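Local coordinates for protein probable tautomerase HP_0924 (Helicobacter pylori, PDB 3M21) that probably belongs to the tautomerase enzymes, small proteins of the MIF clan, and is seen here as an assembly of six chains built on a beta-alpha-beta unit, at residues F[1-6]-F[41-46]; F[7-12]-F[45-50]. All blocks are in the same frame, centred on the assembly; numbering follows the deposited sequence.

Contact 1 of 2, residues F[1-6]-F[41-46]; sequences PFINIK and IVVIID
The ring of Phe-2 meets Val-42 and Ile-44 with its rim. Ile-44 CD1 lies in the ring plane, 3.3 Å from Phe-2 CE1, while Val-42 CG1 comes to 3.6 Å from Phe-2 CD1, so the edge dips into the notch between two branched side chains of the neighbouring strand. With CG anti to the backbone N (chi1 174°), the phenyl starts out beside its own carbonyl carbon, toward Asn-4. On the sheet face that bears Phe-2, Asn-4 ND2 and Lys-6 NZ reach Asp-46 OD2 from opposite sides of the carboxylate plane: Asn-4 ND2 bonds at 2.7 Å and Lys-6 NZ forms a salt bridge, also at 2.7 Å. The amide and carboxylate planes stand 77° apart. Asn-4 ND2 also donates to Ile-44 O at 3.0 Å from above the carbonyl plane; that oxygen accepts Ile-5 N as well. Two N-H bonds thus fix the amide's rotation. The other face is aliphatic. Ile-3 CD1 rests 3.9 Å from Ile-41 CG2, Ile-5 CD1 approaches Val-43 CG1, and helix 16-34 covers this layer through Val-26 against Ile-3. Between the two faces runs an in-register parallel ladder, with strand axes 4.7 Å apart and 13° from parallel; it includes Val-42 N to Pro-1 O and Asp-46 N to Ile-5 O. Strands of two other subunits continue the sheet antiparallel on its flanks, and Phe-2 stacks on Phe-2 of a further subunit. The two strands and the helix linking them form the beta-alpha-beta unit of the tautomerase fold.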
ATOM      1  N   PRO F   1       6.164   0.142 -13.951  1.00 23.77           N
ATOM      2  CA  PRO F   1       5.227  -0.351 -12.915  1.00 22.54           C
ATOM      3  C   PRO F   1       5.854  -0.435 -11.521  1.00 22.82           C
ATOM      4  O   PRO F   1       7.049  -0.160 -11.327  1.00 22.60           O
ATOM      5  CB  PRO F   1       4.737  -1.722 -13.370  1.00 23.03           C
ATOM      6  CG  PRO F   1       5.860  -2.155 -14.306  1.00 23.00           C
ATOM      7  CD  PRO F   1       6.308  -0.867 -15.015  1.00 22.39           C
ATOM      8  N   PHE F   2       5.021  -0.818 -10.560  1.00 20.10           N
ATOM      9  CA  PHE F   2       5.417  -0.952  -9.167  1.00 19.66           C
ATOM     10  C   PHE F   2       4.836  -2.244  -8.609  1.00 20.22           C
ATOM     11  O   PHE F   2       3.644  -2.501  -8.757  1.00 21.13           O
ATOM     12  CB  PHE F   2       4.888   0.238  -8.367  1.00 19.73           C
ATOM     13  CG  PHE F   2       5.114   0.120  -6.892  1.00 19.61           C
ATOM     14  CD1 PHE F   2       6.366   0.377  -6.348  1.00 20.36           C
ATOM     15  CD2 PHE F   2       4.065  -0.231  -6.041  1.00 20.56           C
ATOM     16  CE1 PHE F   2       6.572   0.277  -4.973  1.00 20.64           C
ATOM     17  CE2 PHE F   2       4.265  -0.334  -4.667  1.00 21.22           C
ATOM     18  CZ  PHE F   2       5.515  -0.075  -4.133  1.00 21.87           C
ATOM     19  N   ILE F   3       5.679  -3.058  -7.984  1.00 18.15           N
ATOM     20  CA  ILE F   3       5.226  -4.317  -7.395  1.00 18.96           C
ATOM     21  C   ILE F   3       5.649  -4.393  -5.934  1.00 18.27           C
ATOM     22  O   ILE F   3       6.838  -4.334  -5.605  1.00 15.64           O
ATOM     23  CB  ILE F   3       5.807  -5.547  -8.129  1.00 19.84           C
ATOM     24  CG1 ILE F   3       5.367  -5.546  -9.600  1.00 19.66           C
ATOM     25  CG2 ILE F   3       5.359  -6.823  -7.439  1.00 18.60           C
ATOM     26  CD1 ILE F   3       6.185  -4.614 -10.481  1.00 22.22           C
ATOM     27  N   ASN F   4       4.663  -4.527  -5.062  1.00 17.49           N
ATOM     28  CA  ASN F   4       4.913  -4.601  -3.632  1.00 19.40           C
ATOM     29  C   ASN F   4       4.607  -6.036  -3.238  1.00 19.01           C
ATOM     30  O   ASN F   4       3.539  -6.562  -3.539  1.00 17.62           O
ATOM     31  CB  ASN F   4       3.986  -3.620  -2.900  1.00 19.02           C
ATOM     32  CG  ASN F   4       4.229  -3.562  -1.396  1.00 22.66           C
ATOM     33  OD1 ASN F   4       3.323  -3.200  -0.640  1.00 22.53           O
ATOM     34  ND2 ASN F   4       5.446  -3.898  -0.955  1.00 20.60           N
ATOM     35  N   ILE F   5       5.566  -6.690  -2.606  1.00 18.46           N
ATOM     36  CA  ILE F   5       5.361  -8.063  -2.187  1.00 17.93           C
ATOM     37  C   ILE F   5       5.465  -8.096  -0.676  1.00 17.50           C
ATOM     38  O   ILE F   5       6.470  -7.669  -0.119  1.00 18.07           O
ATOM     39  CB  ILE F   5       6.444  -8.995  -2.766  1.00 16.68           C
ATOM     40  CG1 ILE F   5       6.359  -9.028  -4.288  1.00 17.87           C
ATOM     41  CG2 ILE F   5       6.292 -10.387  -2.190  1.00 17.39           C
ATOM     42  CD1 ILE F   5       7.547  -9.718  -4.939  1.00 19.50           C
ATOM     43  N   LYS F   6       4.431  -8.600  -0.018  1.00 15.85           N
ATOM     44  CA  LYS F   6       4.448  -8.692   1.431  1.00 18.91           C
ATOM     45  C   LYS F   6       4.407 -10.163   1.805  1.00 20.79           C
ATOM     46  O   LYS F   6       3.500 -10.895   1.395  1.00 22.42           O
ATOM     47  CB  LYS F   6       3.241  -7.965   2.021  1.00 18.88           C
ATOM     48  CG  LYS F   6       3.229  -6.471   1.727  1.00 20.71           C
ATOM     49  CD  LYS F   6       2.054  -5.778   2.409  1.00 25.87           C
ATOM     50  CE  LYS F   6       1.990  -4.320   2.019  1.00 31.08           C
ATOM     51  NZ  LYS F   6       3.240  -3.599   2.376  1.00 33.93           N
ATOM     52  N   ILE F  41      10.724  -0.553 -13.764  1.00 29.04           N
ATOM     53  CA  ILE F  41      10.112  -1.452 -12.793  1.00 26.48           C
ATOM     54  C   ILE F  41      10.657  -1.341 -11.380  1.00 25.00           C
ATOM     55  O   ILE F  41      11.836  -1.597 -11.135  1.00 21.64           O
ATOM     56  CB  ILE F  41      10.235  -2.920 -13.231  1.00 25.89           C
ATOM     57  CG1 ILE F  41       9.604  -3.101 -14.615  1.00 28.18           C
ATOM     58  CG2 ILE F  41       9.525  -3.822 -12.234  1.00 24.85           C
ATOM     59  CD1 ILE F  41       9.754  -4.498 -15.169  1.00 26.53           C
ATOM     60  N   VAL F  42       9.781  -0.972 -10.449  1.00 22.44           N
ATOM     61  CA  VAL F  42      10.157  -0.845  -9.047  1.00 20.00           C
ATOM     62  C   VAL F  42       9.496  -1.974  -8.284  1.00 21.64           C
ATOM     63  O   VAL F  42       8.311  -2.256  -8.476  1.00 17.87           O
ATOM     64  CB  VAL F  42       9.677   0.495  -8.456  1.00 20.35           C
ATOM     65  CG1 VAL F  42       9.957   0.540  -6.959  1.00 18.09           C
ATOM     66  CG2 VAL F  42      10.380   1.644  -9.160  1.00 23.16           C
ATOM     67  N   VAL F  43      10.274  -2.622  -7.428  1.00 20.58           N
ATOM     68  CA  VAL F  43       9.779  -3.722  -6.624  1.00 19.53           C
ATOM     69  C   VAL F  43      10.238  -3.505  -5.190  1.00 19.96           C
ATOM     70  O   VAL F  43      11.397  -3.154  -4.932  1.00 17.99           O
ATOM     71  CB  VAL F  43      10.320  -5.080  -7.147  1.00 20.14           C
ATOM     72  CG1 VAL F  43       9.747  -6.239  -6.331  1.00 19.12           C
ATOM     73  CG2 VAL F  43       9.971  -5.243  -8.613  1.00 17.91           C
ATOM     74  N   ILE F  44       9.305  -3.682  -4.263  1.00 17.42           N
ATOM     75  CA  ILE F  44       9.590  -3.522  -2.849  1.00 15.84           C
ATOM     76  C   ILE F  44       9.043  -4.739  -2.132  1.00 16.77           C
ATOM     77  O   ILE F  44       7.855  -5.061  -2.233  1.00 15.89           O
ATOM     78  CB  ILE F  44       8.915  -2.263  -2.272  1.00 16.49           C
ATOM     79  CG1 ILE F  44       9.525  -1.005  -2.902  1.00 17.42           C
ATOM     80  CG2 ILE F  44       9.039  -2.257  -0.759  1.00 13.31           C
ATOM     81  CD1 ILE F  44       8.825   0.315  -2.497  1.00 20.36           C
ATOM     82  N   ILE F  45       9.929  -5.427  -1.425  1.00 16.56           N
ATOM     83  CA  ILE F  45       9.553  -6.608  -0.673  1.00 17.47           C
ATOM     84  C   ILE F  45       9.481  -6.212   0.794  1.00 20.09           C
ATOM     85  O   ILE F  45      10.434  -5.654   1.353  1.00 20.40           O
ATOM     86  CB  ILE F  45      10.601  -7.732  -0.832  1.00 18.29           C
ATOM     87  CG1 ILE F  45      10.685  -8.174  -2.299  1.00 19.74           C
ATOM     88  CG2 ILE F  45      10.253  -8.898   0.063  1.00 17.35           C
ATOM     89  CD1 ILE F  45      11.892  -9.074  -2.588  1.00 17.50           C
ATOM     90  N   ASP F  46       8.347  -6.486   1.422  1.00 19.40           N
ATOM     91  CA  ASP F  46       8.186  -6.169   2.836  1.00 19.64           C
ATOM     92  C   ASP F  46       8.144  -7.478   3.594  1.00 21.47           C
ATOM     93  O   ASP F  46       7.478  -8.422   3.172  1.00 19.73           O
ATOM     94  CB  ASP F  46       6.886  -5.407   3.062  1.00 20.46           C
ATOM     95  CG  ASP F  46       6.859  -4.084   2.334  1.00 18.75           C
ATOM     96  OD1 ASP F  46       7.865  -3.336   2.409  1.00 22.15           O
ATOM     97  OD2 ASP F  46       5.827  -3.785   1.706  1.00 22.44           O
TER

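Contact 2 of 2, residues F[7-12]-F[45-50]; sequences LVPENG and IDEVDS
The C-terminal end of a parallel beta ladder is the setting here: Leu-7 and Glu-47 form its last rung, and beyond them the chains leave the sheet, one toward helix 16-34 and the other toward strand 53-55. Two backbone bonds carry this last pairing. Leu-7 N donates to Asp-46 O at 3.1 Å and Val-48 N to Leu-7 O at 2.8 Å, the latter nearly straight, with 173° at the hydrogen. The separation of CA atoms widens to 5.4 Å at Leu-7 and Glu-47 and is 4.8 Å between the CA atoms of Val-8 and Val-48, where no further N-H...O bond across the two segments follows. The CA of Val-8 instead makes a C-H...O contact with Val-48 O.

A chi1 of 60° puts Leu-7 CG between the backbone N and the carbonyl carbon, near Asp-46 O. Leu-7 CD2 reaches 4.2 Å from Ile-45 CG2. Leu-22 of helix 16-34 touches both of these side chains, so the apolar layer beneath the sheet extends to its rim. Glu-47, on the same face, is drawn to other partners: its OE1 forms a salt bridge with Lys-19 and a hydrogen bond with Asn-52 of a neighbouring subunit. The Pro-9 ring and the Glu-47 side chain cross at a slant, Pro-9 CG lying 3.9 Å from Glu-47 CB and about as near its OE2.

Past the ladder, carbons of both loop residues crowd up to Val-48 O, Pro-9 CD and Val-8 CG1 each at 3.2 Å. The loop has a second tie in Arg-64, which bonds the carbonyl oxygens of Val-8 and Pro-9. The same Val-8 CG1 is wedged against the following turn, tightly at 3.5 Å from Ser-50 CA.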
ATOM      1  N   LEU F   7       5.391 -10.596   2.582  1.00 18.59           N
ATOM      2  CA  LEU F   7       5.470 -11.990   2.990  1.00 20.46           C
ATOM      3  C   LEU F   7       5.976 -12.126   4.424  1.00 20.69           C
ATOM      4  O   LEU F   7       6.527 -11.183   4.984  1.00 20.39           O
ATOM      5  CB  LEU F   7       6.397 -12.735   2.035  1.00 20.65           C
ATOM      6  CG  LEU F   7       7.838 -12.206   1.971  1.00 20.43           C
ATOM      7  CD1 LEU F   7       8.616 -12.692   3.186  1.00 22.93           C
ATOM      8  CD2 LEU F   7       8.528 -12.697   0.699  1.00 23.48           C
ATOM      9  N   VAL F   8       5.785 -13.297   5.013  1.00 21.48           N
ATOM     10  CA  VAL F   8       6.248 -13.549   6.376  1.00 24.16           C
ATOM     11  C   VAL F   8       7.494 -14.432   6.343  1.00 24.94           C
ATOM     12  O   VAL F   8       7.484 -15.511   5.738  1.00 24.87           O
ATOM     13  CB  VAL F   8       5.169 -14.263   7.213  1.00 24.20           C
ATOM     14  CG1 VAL F   8       5.615 -14.370   8.660  1.00 22.97           C
ATOM     15  CG2 VAL F   8       3.865 -13.512   7.109  1.00 22.62           C
ATOM     16  N   PRO F   9       8.594 -13.977   6.972  1.00 24.42           N
ATOM     17  CA  PRO F   9       9.832 -14.768   6.993  1.00 26.41           C
ATOM     18  C   PRO F   9       9.598 -16.149   7.589  1.00 29.76           C
ATOM     19  O   PRO F   9       8.666 -16.345   8.367  1.00 29.04           O
ATOM     20  CB  PRO F   9      10.762 -13.934   7.873  1.00 24.67           C
ATOM     21  CG  PRO F   9      10.330 -12.540   7.585  1.00 25.52           C
ATOM     22  CD  PRO F   9       8.809 -12.663   7.603  1.00 22.90           C
ATOM     23  N   GLU F  10      10.452 -17.100   7.230  1.00 33.52           N
ATOM     24  CA  GLU F  10      10.339 -18.455   7.749  1.00 38.36           C
ATOM     25  C   GLU F  10      11.546 -19.296   7.372  1.00 39.54           C
ATOM     26  O   GLU F  10      12.013 -19.253   6.234  1.00 39.54           O
ATOM     27  CB  GLU F  10       9.066 -19.124   7.227  1.00 40.64           C
ATOM     28  CG  GLU F  10       8.969 -20.592   7.602  1.00 44.14           C
ATOM     29  CD  GLU F  10       7.557 -21.132   7.540  1.00 45.93           C
ATOM     30  OE1 GLU F  10       6.928 -21.023   6.461  1.00 46.68           O
ATOM     31  OE2 GLU F  10       7.082 -21.671   8.575  1.00 46.02           O
ATOM     32  N   ASN F  11      12.044 -20.055   8.345  1.00 41.18           N
ATOM     33  CA  ASN F  11      13.195 -20.933   8.165  1.00 41.65           C
ATOM     34  C   ASN F  11      14.406 -20.264   7.520  1.00 42.38           C
ATOM     35  O   ASN F  11      14.823 -20.641   6.421  1.00 42.92           O
ATOM     36  CB  ASN F  11      12.805 -22.164   7.340  1.00 42.77           C
ATOM     37  CG  ASN F  11      11.564 -22.854   7.870  1.00 44.62           C
ATOM     38  OD1 ASN F  11      11.429 -23.087   9.072  1.00 42.21           O
ATOM     39  ND2 ASN F  11      10.651 -23.194   6.968  1.00 46.44           N
ATOM     40  N   GLY F  12      14.971 -19.277   8.209  1.00 41.71           N
ATOM     41  CA  GLY F  12      16.143 -18.586   7.696  1.00 41.56           C
ATOM     42  C   GLY F  12      15.938 -17.824   6.398  1.00 40.96           C
ATOM     43  O   GLY F  12      16.884 -17.256   5.851  1.00 41.71           O
ATOM     44  N   ILE F  45       9.929  -5.427  -1.425  1.00 16.56           N
ATOM     45  CA  ILE F  45       9.553  -6.608  -0.673  1.00 17.47           C
ATOM     46  C   ILE F  45       9.481  -6.212   0.794  1.00 20.09           C
ATOM     47  O   ILE F  45      10.434  -5.654   1.353  1.00 20.40           O
ATOM     48  CB  ILE F  45      10.601  -7.732  -0.832  1.00 18.29           C
ATOM     49  CG1 ILE F  45      10.685  -8.174  -2.299  1.00 19.74           C
ATOM     50  CG2 ILE F  45      10.253  -8.898   0.063  1.00 17.35           C
ATOM     51  CD1 ILE F  45      11.892  -9.074  -2.588  1.00 17.50           C
ATOM     52  N   ASP F  46       8.347  -6.486   1.422  1.00 19.40           N
ATOM     53  CA  ASP F  46       8.186  -6.169   2.836  1.00 19.64           C
ATOM     54  C   ASP F  46       8.144  -7.478   3.594  1.00 21.47           C
ATOM     55  O   ASP F  46       7.478  -8.422   3.172  1.00 19.73           O
ATOM     56  CB  ASP F  46       6.886  -5.407   3.062  1.00 20.46           C
ATOM     57  CG  ASP F  46       6.859  -4.084   2.334  1.00 18.75           C
ATOM     58  OD1 ASP F  46       7.865  -3.336   2.409  1.00 22.15           O
ATOM     59  OD2 ASP F  46       5.827  -3.785   1.706  1.00 22.44           O
ATOM     60  N   GLU F  47       8.856  -7.531   4.713  1.00 20.80           N
ATOM     61  CA  GLU F  47       8.889  -8.721   5.536  1.00 22.40           C
ATOM     62  C   GLU F  47       8.053  -8.446   6.774  1.00 24.48           C
ATOM     63  O   GLU F  47       8.397  -7.598   7.603  1.00 25.64           O
ATOM     64  CB  GLU F  47      10.334  -9.067   5.897  1.00 24.13           C
ATOM     65  CG  GLU F  47      11.124  -9.583   4.702  1.00 25.96           C
ATOM     66  CD  GLU F  47      12.617  -9.696   4.968  1.00 25.07           C
ATOM     67  OE1 GLU F  47      13.376  -8.850   4.467  1.00 27.54           O
ATOM     68  OE2 GLU F  47      13.026 -10.625   5.684  1.00 28.68           O
ATOM     69  N   VAL F  48       6.937  -9.163   6.874  1.00 22.82           N
ATOM     70  CA  VAL F  48       5.986  -9.004   7.970  1.00 22.57           C
ATOM     71  C   VAL F  48       6.141 -10.053   9.058  1.00 22.29           C
ATOM     72  O   VAL F  48       6.227 -11.250   8.771  1.00 23.21           O
ATOM     73  CB  VAL F  48       4.547  -9.082   7.429  1.00 22.32           C
ATOM     74  CG1 VAL F  48       3.558  -8.747   8.525  1.00 22.70           C
ATOM     75  CG2 VAL F  48       4.395  -8.139   6.246  1.00 21.09           C
ATOM     76  N   ASP F  49       6.168  -9.600  10.307  1.00 23.51           N
ATOM     77  CA  ASP F  49       6.288 -10.509  11.442  1.00 26.05           C
ATOM     78  C   ASP F  49       5.087 -11.445  11.436  1.00 24.08           C
ATOM     79  O   ASP F  49       3.967 -11.026  11.142  1.00 24.79           O
ATOM     80  CB  ASP F  49       6.320  -9.717  12.747  1.00 28.05           C
ATOM     81  CG  ASP F  49       6.653 -10.579  13.945  1.00 33.86           C
ATOM     82  OD1 ASP F  49       5.723 -11.132  14.569  1.00 30.32           O
ATOM     83  OD2 ASP F  49       7.858 -10.712  14.251  1.00 37.28           O
ATOM     84  N   SER F  50       5.326 -12.713  11.760  1.00 24.84           N
ATOM     85  CA  SER F  50       4.263 -13.712  11.774  1.00 24.99           C
ATOM     86  C   SER F  50       3.087 -13.358  12.683  1.00 24.64           C
ATOM     87  O   SER F  50       2.009 -13.937  12.552  1.00 26.10           O
ATOM     88  CB  SER F  50       4.827 -15.077  12.173  1.00 24.75           C
ATOM     89  OG  SER F  50       5.249 -15.070  13.521  1.00 25.78           O
TER

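How the contacts relate
Contact 2 takes up the last rung of the pairing that fills contact 1, that of strands 2-7 and 42-47, then passes into the loops; Ile-45 and Asp-46 are common to both, and the centres are about 15 Å apart. Contact 1 is the buried length: all but one of its touching residues are shielded, one face mixing an aromatic and aliphatic patch with a polar cluster at its C-terminal end, the other aliphatic. Contact 2, only partly buried, closes the ladder with two backbone bonds and beyond it has mainly van der Waals and C-H...O contacts of loop residues. It buries 324 Å² against 578 Å² in contact 1. Both touch the same neighbouring subunit, whose Asn-52 bonds Ile-45 O.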